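Local coordinates for protein cytosolic phospholipase A2 delta (Homo sapiens, PDB 5IZ5) that hydrolyses the sn-2 ester bond of glycerophospholipids in a calcium-dependent manner, with a preference for linoleic acid at that position, at residues W26-N37 against E135-E145. The protein carries 3 engineered substitutions. Sequence-based numbering, arbitrary orientation.
Sequences WQLTVRVLEARN and EEELDVEFLME
Arg36 NH2 is gripped by two carboxylates: Glu137 OE1 takes it at 2.7 Å, in the guanidinium plane and nearly end-on to the carboxylate C-O bond, while Asp139 OD1, tilted from that plane, accepts a second bond. Arg36 NH1 reaches Asp139 OD2 (2.9 Å), which it meets from above the carboxylate plane, and also bonds Glu34 OE2. A turn about the CG-CD bond of the arginine (chi3 -65°) brings the guanidinium back across strand 137-145, edge-on to its acids; Asp139 OD1 is held further by Thr127 OG1. A leucine in place of Arg36 would probably leave Glu34, Glu137 and Asp139 without their shared cation and set Glu34 and Asp139, whose OE2 and OD2 lie 4.2 Å apart, against each other. In the backbone next to these acids, Leu33 and Glu34 together stand opposite the single residue Asp139, a classic beta bulge: Leu33 N donates to Asp139 O and Asp139 N to Glu34 O (2.8 Å). Beyond the strand end, Asn37 ND2 bonds Glu135 O (2.7 Å). On the buried face Val30 CG1 touches Val140 CG1 (3.6 Å) and the Phe142 ring. At the far end Met144 SD rests against Trp26 CB (3.5 Å), at the edge of the indole as a Met-aromatic contact. Strand 75-85 flanks 26-36 on its other edge, and Leu138, Val140 and Phe142 pack on strand 91-98 of the facing sheet, the antiparallel beta sandwich of a C2 domain.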
loop_
_atom_site.group_PDB
_atom_site.type_symbol
_atom_site.label_atom_id
_atom_site.label_comp_id
_atom_site.label_asym_id
_atom_site.label_seq_id
_atom_site.Cartn_x
_atom_site.Cartn_y
_atom_site.Cartn_z
ATOM N N TRP B 26 8.252 -31.844 6.387
ATOM C CA TRP B 26 7.771 -33.193 6.096
ATOM C C TRP B 26 7.845 -33.440 4.597
ATOM O O TRP B 26 7.934 -32.494 3.813
ATOM C CB TRP B 26 6.323 -33.357 6.551
ATOM C CG TRP B 26 6.114 -33.134 8.040
ATOM C CD1 TRP B 26 7.031 -33.323 9.036
ATOM C CD2 TRP B 26 4.906 -32.700 8.689
ATOM N NE1 TRP B 26 6.478 -33.023 10.259
ATOM C CE2 TRP B 26 5.174 -32.640 10.076
ATOM C CE3 TRP B 26 3.626 -32.352 8.234
ATOM C CZ2 TRP B 26 4.207 -32.246 11.014
ATOM C CZ3 TRP B 26 2.663 -31.960 9.167
ATOM C CH2 TRP B 26 2.962 -31.911 10.540
ATOM N N GLN B 27 7.810 -34.708 4.196
ATOM C CA GLN B 27 7.678 -35.047 2.781
ATOM C C GLN B 27 6.236 -35.430 2.451
ATOM O O GLN B 27 5.677 -36.309 3.097
ATOM C CB GLN B 27 8.611 -36.194 2.401
ATOM C CG GLN B 27 8.386 -36.658 0.964
ATOM C CD GLN B 27 9.046 -37.978 0.651
ATOM O OE1 GLN B 27 8.368 -38.960 0.346
ATOM N NE2 GLN B 27 10.370 -38.014 0.729
ATOM N N LEU B 28 5.648 -34.781 1.444
ATOM C CA LEU B 28 4.304 -35.133 0.964
ATOM C C LEU B 28 4.373 -35.873 -0.372
ATOM O O LEU B 28 4.954 -35.372 -1.333
ATOM C CB LEU B 28 3.424 -33.882 0.804
ATOM C CG LEU B 28 1.972 -34.120 0.349
ATOM C CD1 LEU B 28 1.200 -34.924 1.388
ATOM C CD2 LEU B 28 1.255 -32.805 0.055
ATOM N N THR B 29 3.767 -37.057 -0.433
ATOM C CA THR B 29 3.582 -37.750 -1.714
ATOM C C THR B 29 2.130 -37.565 -2.159
ATOM O O THR B 29 1.195 -37.902 -1.425
ATOM C CB THR B 29 3.957 -39.251 -1.676
ATOM O OG1 THR B 29 2.881 -40.020 -1.127
ATOM C CG2 THR B 29 5.213 -39.483 -0.854
ATOM N N VAL B 30 1.951 -37.000 -3.351
ATOM C CA VAL B 30 0.626 -36.785 -3.927
ATOM C C VAL B 30 0.478 -37.744 -5.097
ATOM O O VAL B 30 1.175 -37.603 -6.107
ATOM C CB VAL B 30 0.452 -35.333 -4.424
ATOM C CG1 VAL B 30 -0.957 -35.107 -4.971
ATOM C CG2 VAL B 30 0.747 -34.350 -3.299
ATOM N N ARG B 31 -0.418 -38.720 -4.960
ATOM C CA ARG B 31 -0.648 -39.703 -6.024
ATOM C C ARG B 31 -1.937 -39.388 -6.779
ATOM O O ARG B 31 -3.035 -39.597 -6.262
ATOM C CB ARG B 31 -0.695 -41.125 -5.459
ATOM C CG ARG B 31 -0.733 -42.214 -6.527
ATOM C CD ARG B 31 -0.582 -43.613 -5.937
ATOM N NE ARG B 31 0.793 -43.901 -5.522
ATOM C CZ ARG B 31 1.799 -44.191 -6.349
ATOM N NH1 ARG B 31 1.613 -44.229 -7.666
ATOM N NH2 ARG B 31 3.009 -44.437 -5.856
ATOM N N VAL B 32 -1.783 -38.890 -8.004
ATOM C CA VAL B 32 -2.913 -38.568 -8.875
ATOM C C VAL B 32 -3.378 -39.866 -9.529
ATOM O O VAL B 32 -2.675 -40.430 -10.366
ATOM C CB VAL B 32 -2.509 -37.539 -9.960
ATOM C CG1 VAL B 32 -3.680 -37.213 -10.882
ATOM C CG2 VAL B 32 -1.982 -36.268 -9.312
ATOM N N LEU B 33 -4.556 -40.343 -9.142
ATOM C CA LEU B 33 -5.044 -41.642 -9.602
ATOM C C LEU B 33 -5.793 -41.541 -10.930
ATOM O O LEU B 33 -5.298 -41.989 -11.968
ATOM C CB LEU B 33 -5.942 -42.283 -8.537
ATOM C CG LEU B 33 -5.265 -42.610 -7.205
ATOM C CD1 LEU B 33 -6.309 -42.973 -6.160
ATOM C CD2 LEU B 33 -4.258 -43.738 -7.382
ATOM N N GLU B 34 -6.980 -40.945 -10.890
ATOM C CA GLU B 34 -7.863 -40.905 -12.050
ATOM C C GLU B 34 -8.914 -39.820 -11.896
ATOM O O GLU B 34 -9.112 -39.287 -10.802
ATOM C CB GLU B 34 -8.559 -42.256 -12.230
ATOM C CG GLU B 34 -9.509 -42.626 -11.099
ATOM C CD GLU B 34 -10.230 -43.936 -11.346
ATOM O OE1 GLU B 34 -9.551 -44.971 -11.489
ATOM O OE2 GLU B 34 -11.479 -43.933 -11.387
ATOM N N ALA B 35 -9.587 -39.513 -13.001
ATOM C CA ALA B 35 -10.713 -38.590 -12.996
ATOM C C ALA B 35 -11.877 -39.188 -13.781
ATOM O O ALA B 35 -11.685 -40.095 -14.594
ATOM C CB ALA B 35 -10.306 -37.248 -13.584
ATOM N N ARG B 36 -13.081 -38.677 -13.529
ATOM C CA ARG B 36 -14.294 -39.181 -14.174
ATOM C C ARG B 36 -15.221 -38.053 -14.615
ATOM O O ARG B 36 -15.284 -37.001 -13.976
ATOM C CB ARG B 36 -15.061 -40.093 -13.215
ATOM C CG ARG B 36 -14.359 -41.394 -12.862
ATOM C CD ARG B 36 -15.122 -42.144 -11.782
ATOM N NE ARG B 36 -15.127 -41.408 -10.515
ATOM C CZ ARG B 36 -14.200 -41.507 -9.563
ATOM N NH1 ARG B 36 -13.159 -42.324 -9.701
ATOM N NH2 ARG B 36 -14.316 -40.780 -8.455
ATOM N N ASN B 37 -15.939 -38.299 -15.709
ATOM C CA ASN B 37 -16.990 -37.408 -16.207
ATOM C C ASN B 37 -16.478 -36.052 -16.686
ATOM O O ASN B 37 -17.154 -35.043 -16.517
ATOM C CB ASN B 37 -18.085 -37.211 -15.147
ATOM C CG ASN B 37 -18.520 -38.517 -14.507
ATOM O OD1 ASN B 37 -18.762 -39.503 -15.195
ATOM N ND2 ASN B 37 -18.620 -38.527 -13.182
ATOM N N GLU B 135 -20.587 -33.111 -11.722
ATOM C CA GLU B 135 -20.467 -34.539 -11.906
ATOM C C GLU B 135 -19.002 -34.940 -12.074
ATOM O O GLU B 135 -18.682 -36.109 -11.980
ATOM C CB GLU B 135 -21.319 -34.955 -13.115
ATOM C CG GLU B 135 -22.779 -34.542 -12.987
ATOM C CD GLU B 135 -23.655 -35.016 -14.132
ATOM O OE1 GLU B 135 -23.210 -34.956 -15.297
ATOM O OE2 GLU B 135 -24.801 -35.434 -13.865
ATOM N N GLU B 136 -18.112 -33.966 -12.262
ATOM C CA GLU B 136 -16.691 -34.238 -12.522
ATOM C C GLU B 136 -15.999 -34.624 -11.200
ATOM O O GLU B 136 -16.255 -34.004 -10.170
ATOM C CB GLU B 136 -16.026 -33.000 -13.176
ATOM C CG GLU B 136 -16.998 -32.031 -13.860
ATOM C CD GLU B 136 -16.413 -31.237 -15.016
ATOM O OE1 GLU B 136 -15.205 -31.389 -15.322
ATOM O OE2 GLU B 136 -17.187 -30.456 -15.632
ATOM N N GLU B 137 -15.161 -35.665 -11.212
ATOM C CA GLU B 137 -14.469 -36.118 -9.991
ATOM C C GLU B 137 -12.999 -36.443 -10.226
ATOM O O GLU B 137 -12.645 -36.969 -11.277
ATOM C CB GLU B 137 -15.155 -37.353 -9.402
ATOM C CG GLU B 137 -16.592 -37.113 -8.971
ATOM C CD GLU B 137 -17.225 -38.307 -8.277
ATOM O OE1 GLU B 137 -16.577 -39.372 -8.158
ATOM O OE2 GLU B 137 -18.387 -38.176 -7.844
ATOM N N LEU B 138 -12.163 -36.141 -9.228
ATOM C CA LEU B 138 -10.725 -36.428 -9.263
ATOM C C LEU B 138 -10.322 -37.228 -8.019
ATOM O O LEU B 138 -10.513 -36.765 -6.892
ATOM C CB LEU B 138 -9.927 -35.116 -9.296
ATOM C CG LEU B 138 -8.500 -35.062 -9.878
ATOM C CD1 LEU B 138 -7.661 -34.028 -9.137
ATOM C CD2 LEU B 138 -7.771 -36.397 -9.877
ATOM N N ASP B 139 -9.758 -38.418 -8.224
ATOM C CA ASP B 139 -9.262 -39.243 -7.114
ATOM C C ASP B 139 -7.772 -39.037 -6.893
ATOM O O ASP B 139 -6.972 -39.198 -7.816
ATOM C CB ASP B 139 -9.521 -40.728 -7.372
ATOM C CG ASP B 139 -10.976 -41.108 -7.209
ATOM O OD1 ASP B 139 -11.788 -40.264 -6.762
ATOM O OD2 ASP B 139 -11.306 -42.266 -7.534
ATOM N N VAL B 140 -7.413 -38.686 -5.661
ATOM C CA VAL B 140 -6.024 -38.447 -5.279
ATOM C C VAL B 140 -5.767 -39.083 -3.919
ATOM O O VAL B 140 -6.680 -39.175 -3.093
ATOM C CB VAL B 140 -5.725 -36.934 -5.178
ATOM C CG1 VAL B 140 -4.238 -36.683 -4.951
ATOM C CG2 VAL B 140 -6.197 -36.206 -6.432
ATOM N N GLU B 141 -4.532 -39.516 -3.684
ATOM C CA GLU B 141 -4.123 -39.939 -2.339
ATOM C C GLU B 141 -2.893 -39.200 -1.841
ATOM O O GLU B 141 -1.959 -38.929 -2.603
ATOM C CB GLU B 141 -3.976 -41.454 -2.192
ATOM C CG GLU B 141 -3.684 -42.256 -3.444
ATOM C CD GLU B 141 -3.753 -43.756 -3.199
ATOM O OE1 GLU B 141 -4.249 -44.178 -2.133
ATOM O OE2 GLU B 141 -3.305 -44.521 -4.078
ATOM N N PHE B 142 -2.916 -38.882 -0.547
ATOM C CA PHE B 142 -1.872 -38.099 0.098
ATOM C C PHE B 142 -1.209 -38.897 1.207
ATOM O O PHE B 142 -1.891 -39.494 2.038
ATOM C CB PHE B 142 -2.470 -36.834 0.716
ATOM C CG PHE B 142 -3.134 -35.931 -0.276
ATOM C CD1 PHE B 142 -2.400 -34.963 -0.941
ATOM C CD2 PHE B 142 -4.495 -36.045 -0.541
ATOM C CE1 PHE B 142 -3.017 -34.125 -1.854
ATOM C CE2 PHE B 142 -5.117 -35.212 -1.454
ATOM C CZ PHE B 142 -4.377 -34.250 -2.112
ATOM N N LEU B 143 0.121 -38.898 1.227
ATOM C CA LEU B 143 0.858 -39.460 2.352
ATOM C C LEU B 143 1.933 -38.494 2.810
ATOM O O LEU B 143 2.812 -38.102 2.036
ATOM C CB LEU B 143 1.493 -40.805 2.001
ATOM C CG LEU B 143 2.197 -41.478 3.192
ATOM C CD1 LEU B 143 1.200 -42.079 4.179
ATOM C CD2 LEU B 143 3.194 -42.531 2.722
ATOM N N MET B 144 1.852 -38.128 4.084
ATOM C CA MET B 144 2.818 -37.249 4.701
ATOM C C MET B 144 3.739 -38.077 5.581
ATOM O O MET B 144 3.274 -38.830 6.440
ATOM C CB MET B 144 2.093 -36.209 5.541
ATOM C CG MET B 144 2.993 -35.096 6.047
ATOM S SD MET B 144 3.289 -33.831 4.796
ATOM C CE MET B 144 1.729 -32.932 4.810
ATOM N N GLU B 145 5.043 -37.928 5.366
ATOM C CA GLU B 145 6.038 -38.694 6.081
ATOM C C GLU B 145 7.140 -37.817 6.620
ATOM O O GLU B 145 7.466 -36.792 6.023
ATOM C CB GLU B 145 6.672 -39.706 5.150
ATOM C CG GLU B 145 5.809 -40.910 4.849
ATOM C CD GLU B 145 6.556 -41.982 4.075
ATOM O OE1 GLU B 145 7.471 -41.642 3.297
ATOM O OE2 GLU B 145 6.231 -43.174 4.252
HETATM O O HOH W 1 5.377 -39.032 2.196
#